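Triabin (Triatoma pallidipennis, PDB 1AVG) inhibits thrombin by forming a non-covalent one-to-one complex with it, which suppresses thrombin-induced platelet aggregation and fibrin formation and prolongs clotting times. Local coordinates at residues 39-44 / 50-55; 19-24 / 94-99; 54-59 / 134-139. All blocks are in the same frame, centred on the assembly; numbering follows the deposited sequence.

Contact 1: 39-44 / 50-55; sequences CQKFTT and FTQIVE
Phe42 and Ile53 meet across two neighbouring antiparallel strands, 37-43 and 51-56. Atoms CD1 and CE1 of the Phe42 ring each come within 3.6 Å of Ile53 CG1. Chi1 of Phe42 is -76°, with CG beside the backbone N. This swings the ring back along its own strand, where the carbonyl O of Gln40 lies at its edge. Phe42 also meets the rings of Phe82 and Phe96.

Gln40 pairs with Ile53 through two backbone bonds. Gln40 N donates to Ile53 O at 2.9 Å, and Ile53 N returns the bond to Gln40 O. The Gln40 side chain starts out past the same carbonyl, with Gln40 CB 3.7 Å from Ile53 O. At the next hydrogen-bonded pair, Phe42 N reaches Thr51 O at 2.7 Å. The side chains of Gln40, Phe42, Thr51 and Ile53 share one face of the sheet.

Cys39, Lys41 and Gln52 take the other face. Lys41 runs beside the poorly ordered Phe50 ring through CB, CG and CD, both side chains pointing the same way. Cys39 is joined to Cys142 by a disulfide. This hairpin belongs to a lipocalin-like barrel with exchanged strands: 51-56 lies between 24-28 and 37-43, parallel to 24-28.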
ATOM      1  N   CYS C  39      26.424 -14.699   8.132  1.00 20.18           N
ATOM      2  CA  CYS C  39      26.414 -13.660   9.159  1.00 22.79           C
ATOM      3  C   CYS C  39      27.517 -12.641   8.924  1.00 26.48           C
ATOM      4  O   CYS C  39      28.689 -12.997   8.776  1.00 27.13           O
ATOM      5  CB  CYS C  39      26.573 -14.239  10.566  1.00 29.71           C
ATOM      6  SG  CYS C  39      26.710 -12.941  11.847  1.00 26.56           S
ATOM      7  N   GLN C  40      27.135 -11.369   8.907  1.00 27.09           N
ATOM      8  CA  GLN C  40      28.069 -10.273   8.690  1.00 22.83           C
ATOM      9  C   GLN C  40      28.091  -9.419   9.941  1.00 27.00           C
ATOM     10  O   GLN C  40      27.039  -9.001  10.421  1.00 33.53           O
ATOM     11  CB  GLN C  40      27.612  -9.421   7.505  1.00 10.96           C
ATOM     12  CG  GLN C  40      27.535 -10.185   6.198  1.00  6.80           C
ATOM     13  CD  GLN C  40      26.558  -9.581   5.211  1.00 17.50           C
ATOM     14  OE1 GLN C  40      26.107 -10.254   4.287  1.00 31.31           O
ATOM     15  NE2 GLN C  40      26.232  -8.311   5.390  1.00 17.50           N
ATOM     16  N   LYS C  41      29.277  -9.185  10.486  1.00 25.63           N
ATOM     17  CA  LYS C  41      29.412  -8.361  11.673  1.00 26.13           C
ATOM     18  C   LYS C  41      29.938  -7.009  11.251  1.00 26.78           C
ATOM     19  O   LYS C  41      30.982  -6.909  10.614  1.00 28.57           O
ATOM     20  CB  LYS C  41      30.328  -9.037  12.684  1.00 28.89           C
ATOM     21  CG  LYS C  41      29.680 -10.284  13.250  1.00 37.41           C
ATOM     22  CD  LYS C  41      30.654 -11.260  13.882  1.00 40.80           C
ATOM     23  CE  LYS C  41      29.890 -12.491  14.354  1.00 44.40           C
ATOM     24  NZ  LYS C  41      30.741 -13.548  14.951  1.00 42.47           N
ATOM     25  N   PHE C  42      29.142  -5.980  11.510  1.00 30.32           N
ATOM     26  CA  PHE C  42      29.491  -4.615  11.152  1.00 32.95           C
ATOM     27  C   PHE C  42      30.008  -3.822  12.341  1.00 37.72           C
ATOM     28  O   PHE C  42      29.550  -3.985  13.476  1.00 36.84           O
ATOM     29  CB  PHE C  42      28.281  -3.883  10.545  1.00 25.92           C
ATOM     30  CG  PHE C  42      27.969  -4.282   9.133  1.00 19.40           C
ATOM     31  CD1 PHE C  42      27.466  -5.548   8.841  1.00 20.06           C
ATOM     32  CD2 PHE C  42      28.186  -3.400   8.091  1.00 18.13           C
ATOM     33  CE1 PHE C  42      27.189  -5.926   7.526  1.00 15.30           C
ATOM     34  CE2 PHE C  42      27.912  -3.769   6.774  1.00 20.55           C
ATOM     35  CZ  PHE C  42      27.412  -5.038   6.491  1.00 11.73           C
ATOM     36  N   THR C  43      30.978  -2.968  12.061  1.00 41.83           N
ATOM     37  CA  THR C  43      31.556  -2.109  13.066  1.00 46.96           C
ATOM     38  C   THR C  43      31.684  -0.712  12.451  1.00 51.74           C
ATOM     39  O   THR C  43      32.347  -0.511  11.420  1.00 50.46           O
ATOM     40  CB  THR C  43      32.897  -2.694  13.611  1.00 47.84           C
ATOM     41  OG1 THR C  43      33.678  -1.669  14.236  1.00 51.80           O
ATOM     42  CG2 THR C  43      33.693  -3.362  12.511  1.00 51.66           C
ATOM     43  N   THR C  44      30.921   0.215  13.021  1.00 59.65           N
ATOM     44  CA  THR C  44      30.894   1.600  12.574  1.00 65.85           C
ATOM     45  C   THR C  44      32.127   2.316  13.108  1.00 70.33           C
ATOM     46  O   THR C  44      32.471   2.187  14.289  1.00 70.32           O
ATOM     47  CB  THR C  44      29.603   2.323  13.057  1.00 66.87           C
ATOM     48  OG1 THR C  44      29.597   3.683  12.602  1.00 71.05           O
ATOM     49  CG2 THR C  44      29.497   2.302  14.577  1.00 65.91           C
ATOM     50  N   PHE C  50      28.638  -2.965  16.968  1.00 88.76           N
ATOM     51  CA  PHE C  50      28.786  -4.334  16.475  1.00 80.34           C
ATOM     52  C   PHE C  50      27.410  -4.873  16.079  1.00 72.19           C
ATOM     53  O   PHE C  50      26.727  -5.524  16.874  1.00 73.59           O
ATOM     54  CB  PHE C  50      29.412  -5.202  17.571  1.00 83.68           C
ATOM     55  CG  PHE C  50      29.721  -6.608  17.146  0.50 86.33           C
ATOM     56  CD1 PHE C  50      30.835  -6.883  16.359  0.50 87.81           C
ATOM     57  CD2 PHE C  50      28.926  -7.668  17.578  0.50 88.13           C
ATOM     58  CE1 PHE C  50      31.156  -8.194  16.013  0.50 89.03           C
ATOM     59  CE2 PHE C  50      29.238  -8.981  17.238  0.50 89.28           C
ATOM     60  CZ  PHE C  50      30.355  -9.244  16.456  0.50 89.47           C
ATOM     61  N   THR C  51      27.006  -4.572  14.852  1.00 62.17           N
ATOM     62  CA  THR C  51      25.712  -4.995  14.334  1.00 49.14           C
ATOM     63  C   THR C  51      25.850  -6.291  13.563  1.00 43.66           C
ATOM     64  O   THR C  51      26.774  -6.448  12.767  1.00 41.68           O
ATOM     65  CB  THR C  51      25.150  -3.955  13.381  1.00 44.24           C
ATOM     66  OG1 THR C  51      25.428  -2.649  13.894  1.00 41.35           O
ATOM     67  CG2 THR C  51      23.648  -4.133  13.237  1.00 45.28           C
ATOM     68  N   GLN C  52      24.935  -7.220  13.796  1.00 38.80           N
ATOM     69  CA  GLN C  52      24.970  -8.494  13.098  1.00 33.88           C
ATOM     70  C   GLN C  52      23.854  -8.524  12.068  1.00 32.68           C
ATOM     71  O   GLN C  52      22.673  -8.434  12.419  1.00 34.02           O
ATOM     72  CB  GLN C  52      24.790  -9.654  14.072  1.00 34.23           C
ATOM     73  CG  GLN C  52      25.738  -9.638  15.251  1.00 38.72           C
ATOM     74  CD  GLN C  52      25.444 -10.754  16.227  1.00 43.77           C
ATOM     75  OE1 GLN C  52      24.293 -10.978  16.611  1.00 46.68           O
ATOM     76  NE2 GLN C  52      26.482 -11.472  16.626  1.00 51.49           N
ATOM     77  N   ILE C  53      24.230  -8.566  10.797  1.00 27.47           N
ATOM     78  CA  ILE C  53      23.260  -8.625   9.719  1.00 23.39           C
ATOM     79  C   ILE C  53      23.298 -10.075   9.260  1.00 24.47           C
ATOM     80  O   ILE C  53      24.353 -10.584   8.894  1.00 27.86           O
ATOM     81  CB  ILE C  53      23.653  -7.731   8.518  1.00 23.52           C
ATOM     82  CG1 ILE C  53      23.961  -6.292   8.966  1.00 25.91           C
ATOM     83  CG2 ILE C  53      22.552  -7.756   7.468  1.00 26.51           C
ATOM     84  CD1 ILE C  53      22.785  -5.351   8.990  1.00 25.49           C
ATOM     85  N   VAL C  54      22.178 -10.769   9.387  1.00 22.56           N
ATOM     86  CA  VAL C  54      22.092 -12.149   8.953  1.00 15.40           C
ATOM     87  C   VAL C  54      21.395 -12.083   7.601  1.00 15.88           C
ATOM     88  O   VAL C  54      20.228 -11.715   7.530  1.00 16.56           O
ATOM     89  CB  VAL C  54      21.272 -12.996   9.947  1.00  9.55           C
ATOM     90  CG1 VAL C  54      21.058 -14.390   9.411  1.00 10.04           C
ATOM     91  CG2 VAL C  54      21.989 -13.065  11.279  1.00  6.41           C
ATOM     92  N   GLU C  55      22.137 -12.359   6.531  1.00 11.47           N
ATOM     93  CA  GLU C  55      21.590 -12.316   5.180  1.00  9.70           C
ATOM     94  C   GLU C  55      21.232 -13.710   4.686  1.00 13.33           C
ATOM     95  O   GLU C  55      22.039 -14.628   4.778  1.00 19.05           O
ATOM     96  CB  GLU C  55      22.581 -11.652   4.228  1.00  2.31           C
ATOM     97  CG  GLU C  55      22.032 -11.443   2.828  1.00  5.59           C
ATOM     98  CD  GLU C  55      22.794 -10.399   2.046  1.00  8.88           C
ATOM     99  OE1 GLU C  55      23.616  -9.679   2.641  1.00  6.88           O
ATOM    100  OE2 GLU C  55      22.571 -10.288   0.826  1.00 12.18           O
TER

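Contact 2: 19-24 / 94-99; sequences EFFNGT and ADFTFI
Phe20 has chi1 at 180°, so CG lies opposite the backbone N and the ring points at Phe98 on strand 92-101. Chi1 of Phe98 is -62°, which puts CG beside its own backbone N and sends the ring edge back to meet Phe20. The two rings bridge a wide gap, for the CA atoms of Phe20 and Phe98 are 10.1 Å apart. The pair is T-shaped. Phe98 CE2 sits above the middle of the Phe20 ring, 3.6 Å from its plane. The ring centroids are 4.9 Å apart and the planes are turned by 64°. The six carbons of the Phe20 ring lie at similar distances from Phe98 CE2, 3.7 to 4.1 Å.

Phe21 follows directly but leaves the helix. It is the centre of an inverse gamma turn, with a weak bond from Asn22 N to Phe20 O. Its ring reaches forward by its end. Phe21 CZ approaches Phe98 CZ at 3.8 Å and Phe96 CD2 at 4.1 Å. The Phe96 contact is edge against edge, near both ring planes. Phe20 CD1 in turn stands over the centre of the Phe21 ring, and Phe20, Phe21 and Phe98 form one aromatic cluster.

As in lipocalins, the short helical turn before the first strand probably closes this end of the barrel. The Gly-X-Trp motif characteristic of lipocalins follows at once, from Gly23 to Trp25. Trp25 stacks on Phe20 and bonds through NE1 to Phe20 O, while Arg129 NH1 binds the carbonyl oxygens of Asn22 and Thr24.

Phe15 extends the cluster beyond the two segments by stacking on Phe98. Val109 of the adjoining strand packs on both Phe96 and Phe98.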
ATOM      1  N   GLU C  19      21.450   4.140  15.990  1.00 39.70           N
ATOM      2  CA  GLU C  19      20.239   3.442  16.404  1.00 37.06           C
ATOM      3  C   GLU C  19      20.123   2.244  15.477  1.00 33.49           C
ATOM      4  O   GLU C  19      19.557   1.210  15.835  1.00 33.49           O
ATOM      5  CB  GLU C  19      18.998   4.330  16.280  1.00 43.80           C
ATOM      6  CG  GLU C  19      18.736   5.220  17.488  1.00 53.34           C
ATOM      7  CD  GLU C  19      17.354   5.863  17.457  1.00 60.55           C
ATOM      8  OE1 GLU C  19      17.134   6.784  16.639  1.00 63.58           O
ATOM      9  OE2 GLU C  19      16.487   5.448  18.254  1.00 61.88           O
ATOM     10  N   PHE C  20      20.671   2.393  14.275  1.00 29.44           N
ATOM     11  CA  PHE C  20      20.643   1.311  13.319  1.00 29.08           C
ATOM     12  C   PHE C  20      21.784   0.340  13.551  1.00 27.57           C
ATOM     13  O   PHE C  20      21.555  -0.859  13.666  1.00 32.45           O
ATOM     14  CB  PHE C  20      20.707   1.815  11.883  1.00 27.85           C
ATOM     15  CG  PHE C  20      20.667   0.704  10.877  1.00 33.03           C
ATOM     16  CD1 PHE C  20      21.826  -0.006  10.554  1.00 32.82           C
ATOM     17  CD2 PHE C  20      19.461   0.306  10.316  1.00 32.88           C
ATOM     18  CE1 PHE C  20      21.780  -1.095   9.696  1.00 30.12           C
ATOM     19  CE2 PHE C  20      19.406  -0.784   9.453  1.00 30.89           C
ATOM     20  CZ  PHE C  20      20.571  -1.486   9.146  1.00 31.31           C
ATOM     21  N   PHE C  21      23.016   0.841  13.531  1.00 25.25           N
ATOM     22  CA  PHE C  21      24.176  -0.018  13.739  1.00 24.46           C
ATOM     23  C   PHE C  21      24.319  -0.399  15.198  1.00 27.15           C
ATOM     24  O   PHE C  21      25.251   0.008  15.897  1.00 25.39           O
ATOM     25  CB  PHE C  21      25.447   0.623  13.199  1.00 17.35           C
ATOM     26  CG  PHE C  21      25.420   0.813  11.728  1.00 20.68           C
ATOM     27  CD1 PHE C  21      25.458  -0.287  10.879  1.00 25.69           C
ATOM     28  CD2 PHE C  21      25.307   2.082  11.180  1.00 18.89           C
ATOM     29  CE1 PHE C  21      25.381  -0.122   9.500  1.00 29.36           C
ATOM     30  CE2 PHE C  21      25.229   2.259   9.803  1.00 20.72           C
ATOM     31  CZ  PHE C  21      25.265   1.156   8.960  1.00 25.80           C
ATOM     32  N   ASN C  22      23.373  -1.219  15.627  1.00 28.93           N
ATOM     33  CA  ASN C  22      23.301  -1.713  16.982  1.00 32.41           C
ATOM     34  C   ASN C  22      22.320  -2.868  16.918  1.00 30.76           C
ATOM     35  O   ASN C  22      21.245  -2.739  16.338  1.00 30.75           O
ATOM     36  CB  ASN C  22      22.766  -0.616  17.906  1.00 39.70           C
ATOM     37  CG  ASN C  22      22.579  -1.091  19.334  1.00 48.05           C
ATOM     38  OD1 ASN C  22      23.405  -1.837  19.871  1.00 54.64           O
ATOM     39  ND2 ASN C  22      21.492  -0.654  19.962  1.00 49.60           N
ATOM     40  N   GLY C  23      22.724  -4.021  17.433  1.00 32.64           N
ATOM     41  CA  GLY C  23      21.839  -5.174  17.425  1.00 32.53           C
ATOM     42  C   GLY C  23      21.937  -6.101  16.226  1.00 29.87           C
ATOM     43  O   GLY C  23      22.969  -6.184  15.554  1.00 27.17           O
ATOM     44  N   THR C  24      20.841  -6.802  15.966  1.00 30.14           N
ATOM     45  CA  THR C  24      20.764  -7.757  14.873  1.00 28.49           C
ATOM     46  C   THR C  24      19.600  -7.450  13.933  1.00 27.91           C
ATOM     47  O   THR C  24      18.497  -7.128  14.370  1.00 26.57           O
ATOM     48  CB  THR C  24      20.600  -9.202  15.419  1.00 25.63           C
ATOM     49  OG1 THR C  24      21.650  -9.487  16.360  1.00 29.97           O
ATOM     50  CG2 THR C  24      20.644 -10.220  14.285  1.00 15.31           C
ATOM     51  N   ALA C  94      30.398  -2.834   0.399  1.00 25.70           N
ATOM     52  CA  ALA C  94      28.958  -2.698   0.504  1.00 30.03           C
ATOM     53  C   ALA C  94      28.654  -1.264   0.915  1.00 30.22           C
ATOM     54  O   ALA C  94      29.212  -0.761   1.894  1.00 28.05           O
ATOM     55  CB  ALA C  94      28.407  -3.674   1.541  1.00 31.91           C
ATOM     56  N   ASP C  95      27.838  -0.588   0.114  1.00 29.31           N
ATOM     57  CA  ASP C  95      27.444   0.789   0.396  1.00 28.87           C
ATOM     58  C   ASP C  95      25.955   0.783   0.695  1.00 26.63           C
ATOM     59  O   ASP C  95      25.198   0.098   0.005  1.00 30.10           O
ATOM     60  CB  ASP C  95      27.741   1.685  -0.812  1.00 27.45           C
ATOM     61  CG  ASP C  95      29.207   1.637  -1.232  1.00 28.83           C
ATOM     62  OD1 ASP C  95      30.075   1.470  -0.356  1.00 30.26           O
ATOM     63  OD2 ASP C  95      29.498   1.760  -2.438  1.00 31.41           O
ATOM     64  N   PHE C  96      25.551   1.463   1.767  1.00 25.41           N
ATOM     65  CA  PHE C  96      24.138   1.540   2.157  1.00 26.37           C
ATOM     66  C   PHE C  96      23.570   2.953   2.028  1.00 26.43           C
ATOM     67  O   PHE C  96      24.143   3.902   2.572  1.00 23.55           O
ATOM     68  CB  PHE C  96      23.944   1.140   3.620  1.00 31.80           C
ATOM     69  CG  PHE C  96      24.391  -0.246   3.956  1.00 39.33           C
ATOM     70  CD1 PHE C  96      24.323  -1.272   3.022  1.00 42.28           C
ATOM     71  CD2 PHE C  96      24.863  -0.529   5.236  1.00 42.89           C
ATOM     72  CE1 PHE C  96      24.718  -2.561   3.361  1.00 46.47           C
ATOM     73  CE2 PHE C  96      25.259  -1.809   5.586  1.00 43.09           C
ATOM     74  CZ  PHE C  96      25.188  -2.831   4.646  1.00 45.97           C
ATOM     75  N   THR C  97      22.459   3.091   1.309  1.00 27.41           N
ATOM     76  CA  THR C  97      21.769   4.377   1.164  1.00 25.00           C
ATOM     77  C   THR C  97      20.435   4.116   1.854  1.00 24.85           C
ATOM     78  O   THR C  97      19.593   3.380   1.333  1.00 28.77           O
ATOM     79  CB  THR C  97      21.507   4.742  -0.313  1.00 24.81           C
ATOM     80  OG1 THR C  97      22.750   4.896  -1.005  1.00 28.91           O
ATOM     81  CG2 THR C  97      20.721   6.039  -0.412  1.00 24.61           C
ATOM     82  N   PHE C  98      20.273   4.639   3.059  1.00 17.94           N
ATOM     83  CA  PHE C  98      19.046   4.399   3.791  1.00 15.32           C
ATOM     84  C   PHE C  98      17.907   5.244   3.260  1.00 19.79           C
ATOM     85  O   PHE C  98      17.990   6.467   3.259  1.00 26.35           O
ATOM     86  CB  PHE C  98      19.276   4.632   5.276  1.00 12.79           C
ATOM     87  CG  PHE C  98      20.290   3.696   5.876  1.00 18.18           C
ATOM     88  CD1 PHE C  98      21.650   3.997   5.834  1.00 21.94           C
ATOM     89  CD2 PHE C  98      19.893   2.491   6.443  1.00 16.20           C
ATOM     90  CE1 PHE C  98      22.603   3.109   6.343  1.00 18.63           C
ATOM     91  CE2 PHE C  98      20.836   1.598   6.954  1.00 23.15           C
ATOM     92  CZ  PHE C  98      22.198   1.909   6.901  1.00 17.36           C
ATOM     93  N   ILE C  99      16.850   4.578   2.804  1.00 22.49           N
ATOM     94  CA  ILE C  99      15.663   5.237   2.245  1.00 22.87           C
ATOM     95  C   ILE C  99      14.609   5.562   3.328  1.00 19.48           C
ATOM     96  O   ILE C  99      14.202   6.713   3.492  1.00 16.34           O
ATOM     97  CB  ILE C  99      14.972   4.335   1.163  1.00 22.28           C
ATOM     98  CG1 ILE C  99      16.003   3.657   0.248  1.00 20.67           C
ATOM     99  CG2 ILE C  99      13.985   5.146   0.343  1.00 24.04           C
ATOM    100  CD1 ILE C  99      16.827   4.590  -0.599  1.00 21.61           C
TER

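Contact 3: 54-59 / 134-139; sequences VEIGYN and TDPDAK
Asp135 OD2 is gripped by two groups while its carboxylate lies against Ile56. It accepts a hydrogen bond from the backbone N of Ser132, and it forms a salt bridge with a basic side chain of another protein chain. That bridge is consistent with a place in the interface with thrombin.

The end methyl of Ile56 rests against the carboxylate, with Ile56 CD1 3.5 Å from Asp135 CG. Asp135 OD1, on this side, has a hydrogen-bond partner of its own elsewhere in the structure. The two side chains cross at about a right angle. Chi1 of Ile56, -52°, puts CG1 beside the backbone N. Chi2, at an unusual 139°, then turns CD1 to the carboxylate. Pro136 CD comes up more loosely, 4.4 Å from Ile56 CD1.

These residues sit on the outer side of the barrel wall. Strand 51-56 turns Val54 and Ile56 outward, and the C-terminal segment runs over them, with its short helix 138-141 against the barrel. This recalls the C-terminal helix that packs outside lipocalin barrels, here reduced to one short turn.

Val54 makes the second touch. Its CG2 meets Ala138 CB at 3.8 Å and Ala138 CA at 4.0 Å. Ala138 opens the helix, right after Asp137 at the N-cap position. Its backbone N is bonded to the hydroxyl of Tyr26, from the neighbouring strand 24-28.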
ATOM      1  N   VAL C  54      22.178 -10.769   9.387  1.00 22.56           N
ATOM      2  CA  VAL C  54      22.092 -12.149   8.953  1.00 15.40           C
ATOM      3  C   VAL C  54      21.395 -12.083   7.601  1.00 15.88           C
ATOM      4  O   VAL C  54      20.228 -11.715   7.530  1.00 16.56           O
ATOM      5  CB  VAL C  54      21.272 -12.996   9.947  1.00  9.55           C
ATOM      6  CG1 VAL C  54      21.058 -14.390   9.411  1.00 10.04           C
ATOM      7  CG2 VAL C  54      21.989 -13.065  11.279  1.00  6.41           C
ATOM      8  N   GLU C  55      22.137 -12.359   6.531  1.00 11.47           N
ATOM      9  CA  GLU C  55      21.590 -12.316   5.180  1.00  9.70           C
ATOM     10  C   GLU C  55      21.232 -13.710   4.686  1.00 13.33           C
ATOM     11  O   GLU C  55      22.039 -14.628   4.778  1.00 19.05           O
ATOM     12  CB  GLU C  55      22.581 -11.652   4.228  1.00  2.31           C
ATOM     13  CG  GLU C  55      22.032 -11.443   2.828  1.00  5.59           C
ATOM     14  CD  GLU C  55      22.794 -10.399   2.046  1.00  8.88           C
ATOM     15  OE1 GLU C  55      23.616  -9.679   2.641  1.00  6.88           O
ATOM     16  OE2 GLU C  55      22.571 -10.288   0.826  1.00 12.18           O
ATOM     17  N   ILE C  56      20.044 -13.849   4.108  1.00 15.51           N
ATOM     18  CA  ILE C  56      19.553 -15.136   3.623  1.00 14.57           C
ATOM     19  C   ILE C  56      19.131 -15.096   2.159  1.00 16.19           C
ATOM     20  O   ILE C  56      18.579 -14.093   1.692  1.00 22.18           O
ATOM     21  CB  ILE C  56      18.319 -15.559   4.429  1.00 13.82           C
ATOM     22  CG1 ILE C  56      18.623 -15.508   5.925  1.00 16.42           C
ATOM     23  CG2 ILE C  56      17.890 -16.949   4.038  1.00 16.89           C
ATOM     24  CD1 ILE C  56      17.491 -14.950   6.762  1.00 15.29           C
ATOM     25  N   GLY C  57      19.408 -16.182   1.442  1.00 14.94           N
ATOM     26  CA  GLY C  57      19.018 -16.314   0.043  1.00 16.02           C
ATOM     27  C   GLY C  57      19.872 -15.663  -1.029  1.00 20.72           C
ATOM     28  O   GLY C  57      19.481 -15.637  -2.210  1.00 18.55           O
ATOM     29  N   TYR C  58      21.032 -15.140  -0.640  1.00 23.71           N
ATOM     30  CA  TYR C  58      21.911 -14.485  -1.597  1.00 27.41           C
ATOM     31  C   TYR C  58      22.864 -15.505  -2.190  1.00 32.95           C
ATOM     32  O   TYR C  58      23.906 -15.811  -1.621  1.00 37.34           O
ATOM     33  CB  TYR C  58      22.683 -13.348  -0.933  1.00 28.01           C
ATOM     34  CG  TYR C  58      23.322 -12.381  -1.903  1.00 25.45           C
ATOM     35  CD1 TYR C  58      22.636 -11.928  -3.026  1.00 24.04           C
ATOM     36  CD2 TYR C  58      24.614 -11.909  -1.686  1.00 28.45           C
ATOM     37  CE1 TYR C  58      23.219 -11.028  -3.909  1.00 29.92           C
ATOM     38  CE2 TYR C  58      25.208 -11.011  -2.558  1.00 33.43           C
ATOM     39  CZ  TYR C  58      24.508 -10.573  -3.667  1.00 35.80           C
ATOM     40  OH  TYR C  58      25.107  -9.689  -4.535  1.00 43.16           O
ATOM     41  N   ASN C  59      22.496 -16.005  -3.361  1.00 37.59           N
ATOM     42  CA  ASN C  59      23.260 -17.010  -4.098  1.00 39.14           C
ATOM     43  C   ASN C  59      24.749 -16.741  -4.314  1.00 38.61           C
ATOM     44  O   ASN C  59      25.483 -17.647  -4.707  1.00 42.86           O
ATOM     45  CB  ASN C  59      22.591 -17.266  -5.452  1.00 42.55           C
ATOM     46  CG  ASN C  59      22.169 -15.979  -6.146  1.00 49.28           C
ATOM     47  OD1 ASN C  59      22.993 -15.101  -6.417  1.00 51.88           O
ATOM     48  ND2 ASN C  59      20.874 -15.839  -6.387  1.00 51.20           N
ATOM     49  N   THR C 134      11.750 -19.214  10.221  1.00 54.85           N
ATOM     50  CA  THR C 134      12.582 -20.074   9.373  1.00 48.66           C
ATOM     51  C   THR C 134      14.047 -19.616   9.376  1.00 43.59           C
ATOM     52  O   THR C 134      14.952 -20.397   9.089  1.00 42.34           O
ATOM     53  CB  THR C 134      12.063 -20.073   7.911  1.00 48.77           C
ATOM     54  OG1 THR C 134      10.643 -20.247   7.908  1.00 51.31           O
ATOM     55  CG2 THR C 134      12.687 -21.204   7.113  1.00 52.51           C
ATOM     56  N   ASP C 135      14.270 -18.345   9.691  1.00 41.22           N
ATOM     57  CA  ASP C 135      15.620 -17.795   9.727  1.00 35.64           C
ATOM     58  C   ASP C 135      16.448 -18.427  10.828  1.00 33.57           C
ATOM     59  O   ASP C 135      15.945 -18.743  11.911  1.00 29.30           O
ATOM     60  CB  ASP C 135      15.615 -16.279   9.973  1.00 29.94           C
ATOM     61  CG  ASP C 135      14.816 -15.505   8.945  1.00 22.48           C
ATOM     62  OD1 ASP C 135      14.687 -15.964   7.791  1.00 16.99           O
ATOM     63  OD2 ASP C 135      14.323 -14.412   9.303  1.00 19.10           O
ATOM     64  N   PRO C 136      17.739 -18.632  10.557  1.00 36.04           N
ATOM     65  CA  PRO C 136      18.615 -19.223  11.562  1.00 38.03           C
ATOM     66  C   PRO C 136      18.746 -18.171  12.658  1.00 42.93           C
ATOM     67  O   PRO C 136      18.654 -16.970  12.385  1.00 46.32           O
ATOM     68  CB  PRO C 136      19.936 -19.363  10.809  1.00 33.85           C
ATOM     69  CG  PRO C 136      19.513 -19.485   9.372  1.00 32.19           C
ATOM     70  CD  PRO C 136      18.447 -18.452   9.278  1.00 34.03           C
ATOM     71  N   ASP C 137      18.912 -18.603  13.899  1.00 45.16           N
ATOM     72  CA  ASP C 137      19.080 -17.642  14.981  1.00 46.49           C
ATOM     73  C   ASP C 137      20.460 -17.031  14.778  1.00 42.70           C
ATOM     74  O   ASP C 137      21.413 -17.743  14.470  1.00 42.45           O
ATOM     75  CB  ASP C 137      19.001 -18.343  16.344  1.00 51.47           C
ATOM     76  CG  ASP C 137      19.148 -17.382  17.518  1.00 55.13           C
ATOM     77  OD1 ASP C 137      18.684 -16.226  17.420  1.00 55.24           O
ATOM     78  OD2 ASP C 137      19.714 -17.796  18.554  1.00 60.22           O
ATOM     79  N   ALA C 138      20.566 -15.716  14.914  1.00 42.85           N
ATOM     80  CA  ALA C 138      21.846 -15.044  14.749  1.00 43.07           C
ATOM     81  C   ALA C 138      22.892 -15.691  15.654  1.00 46.10           C
ATOM     82  O   ALA C 138      24.036 -15.854  15.255  1.00 46.22           O
ATOM     83  CB  ALA C 138      21.713 -13.566  15.060  1.00 39.82           C
ATOM     84  N   LYS C 139      22.472 -16.122  16.841  1.00 48.13           N
ATOM     85  CA  LYS C 139      23.366 -16.762  17.806  1.00 50.06           C
ATOM     86  C   LYS C 139      23.952 -18.083  17.280  1.00 54.41           C
ATOM     87  O   LYS C 139      25.059 -18.475  17.649  1.00 57.10           O
ATOM     88  CB  LYS C 139      22.628 -16.986  19.132  1.00 43.34           C
TER

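From the N terminus, the first half of contact 2 (19-24) leads into the first strand of the barrel. Contact 1 then closes a short loop as the hairpin 39-44 / 50-55. It lies within the much longer loop that contact 2 closes when the chain reaches 94-99. Contact 3 starts on the same strand, sharing Val54 and Glu55 with contact 1, and closes only at 134-139. Contacts 2 and 3 therefore cross along the chain. They also meet in space: Thr24 CG2 lies 3.6 Å from Ala138 CB. A probable hydrogen bond from Gln52 N to Gly23 O links contacts 1 and 2. Strand 51-56 thus ties the barrel's closed end to the C-terminal helix.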